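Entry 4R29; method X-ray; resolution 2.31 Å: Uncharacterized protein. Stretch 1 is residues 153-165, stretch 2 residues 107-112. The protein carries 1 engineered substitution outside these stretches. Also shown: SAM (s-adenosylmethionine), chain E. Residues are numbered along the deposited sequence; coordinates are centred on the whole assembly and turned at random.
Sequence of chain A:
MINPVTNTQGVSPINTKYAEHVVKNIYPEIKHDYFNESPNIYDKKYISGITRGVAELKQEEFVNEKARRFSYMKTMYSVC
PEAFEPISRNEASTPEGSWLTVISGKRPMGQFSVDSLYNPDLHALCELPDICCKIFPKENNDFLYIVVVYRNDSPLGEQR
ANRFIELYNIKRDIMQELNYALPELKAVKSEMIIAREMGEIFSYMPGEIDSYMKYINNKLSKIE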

# COMPACT_ATOMS: atom_id res chain seq x y z
N ASP A 153 -4.53 16.04 -4.12
CA ASP A 153 -4.90 17.15 -5.00
C ASP A 153 -6.05 16.75 -5.91
O ASP A 153 -6.38 17.46 -6.85
CB ASP A 153 -3.70 17.68 -5.80
CG ASP A 153 -2.87 16.56 -6.45
OD1 ASP A 153 -3.06 15.37 -6.14
OD2 ASP A 153 -2.00 16.88 -7.28
N SER A 154 -6.65 15.60 -5.64
CA SER A 154 -7.89 15.20 -6.30
C SER A 154 -8.83 14.69 -5.24
O SER A 154 -8.41 13.92 -4.38
CB SER A 154 -7.64 14.10 -7.32
OG SER A 154 -8.84 13.38 -7.58
N PRO A 155 -10.10 15.10 -5.30
CA PRO A 155 -11.07 14.70 -4.27
C PRO A 155 -11.29 13.19 -4.26
O PRO A 155 -11.70 12.66 -3.24
CB PRO A 155 -12.35 15.45 -4.69
CG PRO A 155 -12.20 15.65 -6.16
CD PRO A 155 -10.73 15.87 -6.39
N LEU A 156 -11.00 12.51 -5.38
CA LEU A 156 -11.10 11.06 -5.42
C LEU A 156 -10.03 10.34 -4.59
O LEU A 156 -10.21 9.20 -4.18
CB LEU A 156 -11.05 10.56 -6.87
CG LEU A 156 -12.26 10.82 -7.77
CD1 LEU A 156 -11.95 10.50 -9.21
CD2 LEU A 156 -13.45 10.01 -7.31
N GLY A 157 -8.92 11.01 -4.33
CA GLY A 157 -7.81 10.38 -3.63
C GLY A 157 -8.20 9.81 -2.29
O GLY A 157 -8.20 8.59 -2.10
N GLU A 158 -8.53 10.69 -1.36
CA GLU A 158 -8.91 10.31 -0.02
C GLU A 158 -10.16 9.43 -0.00
O GLU A 158 -10.24 8.48 0.76
CB GLU A 158 -9.12 11.55 0.85
CG GLU A 158 -9.11 11.25 2.35
CD GLU A 158 -9.46 12.46 3.21
OE1 GLU A 158 -10.06 12.28 4.30
OE2 GLU A 158 -9.14 13.60 2.80
N GLN A 159 -11.14 9.79 -0.82
CA GLN A 159 -12.37 9.02 -0.91
C GLN A 159 -12.07 7.57 -1.25
O GLN A 159 -12.54 6.66 -0.56
CB GLN A 159 -13.35 9.63 -1.93
CG GLN A 159 -14.00 10.93 -1.44
CD GLN A 159 -14.75 11.70 -2.53
OE1 GLN A 159 -15.10 11.16 -3.58
NE2 GLN A 159 -14.99 12.99 -2.28
N ARG A 160 -11.28 7.35 -2.29
CA ARG A 160 -10.92 5.99 -2.68
C ARG A 160 -10.08 5.31 -1.62
O ARG A 160 -10.25 4.13 -1.36
CB ARG A 160 -10.24 5.93 -4.05
CG ARG A 160 -11.23 6.13 -5.17
CD ARG A 160 -10.68 5.87 -6.53
NE ARG A 160 -11.73 6.05 -7.52
CZ ARG A 160 -11.67 5.61 -8.77
NH1 ARG A 160 -10.60 4.93 -9.19
NH2 ARG A 160 -12.68 5.83 -9.59
N ALA A 161 -9.18 6.06 -0.98
CA ALA A 161 -8.34 5.46 0.03
C ALA A 161 -9.22 4.98 1.16
O ALA A 161 -9.06 3.88 1.67
CB ALA A 161 -7.29 6.43 0.53
N ASN A 162 -10.17 5.82 1.55
CA ASN A 162 -11.10 5.46 2.61
C ASN A 162 -11.96 4.27 2.21
O ASN A 162 -12.14 3.33 2.98
CB ASN A 162 -11.99 6.66 2.98
CG ASN A 162 -11.27 7.65 3.88
OD1 ASN A 162 -10.36 7.29 4.64
ND2 ASN A 162 -11.68 8.91 3.81
N ARG A 163 -12.48 4.30 0.99
CA ARG A 163 -13.29 3.22 0.47
C ARG A 163 -12.51 1.90 0.44
O ARG A 163 -13.05 0.83 0.70
CB ARG A 163 -13.81 3.58 -0.92
CG ARG A 163 -14.73 2.53 -1.54
CD ARG A 163 -16.05 2.53 -0.81
NE ARG A 163 -17.04 1.65 -1.41
CZ ARG A 163 -17.99 1.02 -0.71
NH1 ARG A 163 -18.05 1.16 0.61
NH2 ARG A 163 -18.86 0.24 -1.33
N PHE A 164 -11.23 1.97 0.14
CA PHE A 164 -10.42 0.77 0.19
C PHE A 164 -10.38 0.18 1.59
O PHE A 164 -10.51 -1.02 1.77
CB PHE A 164 -8.99 1.04 -0.29
CG PHE A 164 -8.04 -0.06 0.04
CD1 PHE A 164 -7.99 -1.21 -0.73
CD2 PHE A 164 -7.19 0.04 1.14
CE1 PHE A 164 -7.11 -2.24 -0.42
CE2 PHE A 164 -6.31 -0.98 1.45
CZ PHE A 164 -6.27 -2.13 0.67
N ILE A 165 -10.19 1.03 2.59
CA ILE A 165 -10.08 0.58 3.97
C ILE A 165 -11.38 -0.11 4.44
O ILE A 165 -11.34 -1.13 5.15
CB ILE A 165 -9.68 1.74 4.89
CG1 ILE A 165 -8.27 2.22 4.53
CG2 ILE A 165 -9.74 1.32 6.36
CD1 ILE A 165 -7.86 3.50 5.26
N SAM E . -1.05 -2.98 -5.85
CA SAM E . -2.40 -2.96 -6.41
C SAM E . -2.81 -1.55 -6.83
O SAM E . -3.72 -1.41 -7.65
OXT SAM E . -2.27 -0.56 -6.32
CB SAM E . -3.44 -3.49 -5.44
CG SAM E . -3.40 -4.99 -5.21
SD SAM E . -4.93 -5.67 -4.50
CE SAM E . -4.39 -7.40 -4.48
C5' SAM E . -5.95 -5.75 -5.99
C4' SAM E . -7.35 -6.25 -5.65
O4' SAM E . -8.27 -5.84 -6.64
C3' SAM E . -7.42 -7.77 -5.57
O3' SAM E . -7.22 -8.24 -4.25
C2' SAM E . -8.80 -8.09 -6.09
O2' SAM E . -9.64 -8.16 -4.97
C1' SAM E . -9.22 -6.86 -6.90
N9 SAM E . -9.18 -7.07 -8.36
C8 SAM E . -10.20 -6.84 -9.23
N7 SAM E . -9.79 -7.10 -10.49
C5 SAM E . -8.50 -7.49 -10.43
C6 SAM E . -7.60 -7.87 -11.41
N6 SAM E . -7.98 -7.89 -12.69
N1 SAM E . -6.32 -8.23 -11.06
C2 SAM E . -5.94 -8.20 -9.73
N3 SAM E . -6.83 -7.82 -8.75
C4 SAM E . -8.10 -7.47 -9.09
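Stretch 2 (107-112) RPMGQF

No hydrogen bond joins the two stretches: the contact between them is van der Waals packing, while part of the strand's polar capacity goes to the bound S-adenosylmethionine. Residues 109-112 are extended and run obliquely along helix 155-165, their N-to-C directions 39° apart (signed crossing angle -39°) and their axes 8.4 Å apart at closest approach. The backbones come nearest at the start, where the CA atoms of Gly 157 and Pro 108 are 4.7 Å apart. Gly 157 CA lies 3.8 Å from Pro 108 O.

Pro 108 precedes the strand with phi/psi of -81/-24°, and its CA-to-CB bond points toward the helix. Its CB lies 3.9 Å from Leu 156 CB, and its CG 3.7 Å from Arg 160 CD, and the guanidinium lies oblique to it. The helix begins beside this contact, where Ser 154 OG caps it by accepting from Leu 156 N at 3.2 Å.

From Met 109 the chain is fully extended, at -154/158°, and successive contacts climb the helix. Met 109 CG packs 3.7 Å from Arg 160 CB and 4.0 Å from Ala 161 N, whereas its CE reaches 4.0 Å from Phe 164 CB one turn further on. Gly 110 makes no contact with the helix. Gln 111 then points toward it again, as strand alternation requires; its CG is 3.4 Å from Phe 164 CZ, and its CB lies over one face of that ring.

The backbone of Gln 111 meanwhile binds the ligand: its N donates to SAM OXT at 3.0 Å, and its O accepts from SAM N at 2.6 Å. Arg 107 completes the grip on the carboxylate, with NH1 2.8 Å from SAM O and NH2 2.6 Å from SAM OXT.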

# COMPACT_ATOMS: atom_id res chain seq x y z
N ARG A 107 -3.82 7.70 -11.88
CA ARG A 107 -4.99 7.35 -11.08
C ARG A 107 -4.87 7.97 -9.69
O ARG A 107 -3.78 8.37 -9.27
CB ARG A 107 -5.15 5.81 -10.98
CG ARG A 107 -3.98 5.09 -10.34
CD ARG A 107 -4.24 3.58 -10.16
NE ARG A 107 -3.14 2.95 -9.44
CZ ARG A 107 -3.22 1.82 -8.75
NH1 ARG A 107 -4.37 1.14 -8.66
NH2 ARG A 107 -2.13 1.35 -8.14
N PRO A 108 -5.99 8.06 -8.97
CA PRO A 108 -5.99 8.72 -7.67
C PRO A 108 -5.49 7.89 -6.46
O PRO A 108 -5.10 8.48 -5.46
CB PRO A 108 -7.47 9.13 -7.48
CG PRO A 108 -8.23 8.11 -8.26
CD PRO A 108 -7.36 7.81 -9.47
N MET A 109 -5.54 6.57 -6.52
CA MET A 109 -4.95 5.76 -5.44
C MET A 109 -4.49 4.36 -5.81
O MET A 109 -4.89 3.79 -6.83
CB MET A 109 -5.76 5.79 -4.13
CG MET A 109 -6.77 4.73 -3.90
SD MET A 109 -6.28 3.03 -3.46
CE MET A 109 -7.88 2.34 -3.88
N GLY A 110 -3.58 3.86 -4.99
CA GLY A 110 -3.00 2.54 -5.14
C GLY A 110 -2.69 2.01 -3.75
O GLY A 110 -2.70 2.77 -2.77
N GLN A 111 -2.42 0.72 -3.65
CA GLN A 111 -2.15 0.09 -2.36
C GLN A 111 -1.03 -0.92 -2.59
O GLN A 111 -1.00 -1.60 -3.61
CB GLN A 111 -3.43 -0.58 -1.82
CG GLN A 111 -3.21 -1.43 -0.55
CD GLN A 111 -2.75 -2.85 -0.87
OE1 GLN A 111 -3.33 -3.52 -1.72
NE2 GLN A 111 -1.72 -3.31 -0.18
N PHE A 112 -0.07 -0.97 -1.67
CA PHE A 112 1.02 -1.94 -1.75
C PHE A 112 1.46 -2.31 -0.34
O PHE A 112 0.88 -1.85 0.62
CB PHE A 112 2.17 -1.40 -2.62
CG PHE A 112 2.82 -0.13 -2.09
CD1 PHE A 112 2.28 1.13 -2.39
CD2 PHE A 112 3.98 -0.19 -1.33
CE1 PHE A 112 2.88 2.30 -1.93
CE2 PHE A 112 4.60 0.98 -0.86
CZ PHE A 112 4.04 2.22 -1.15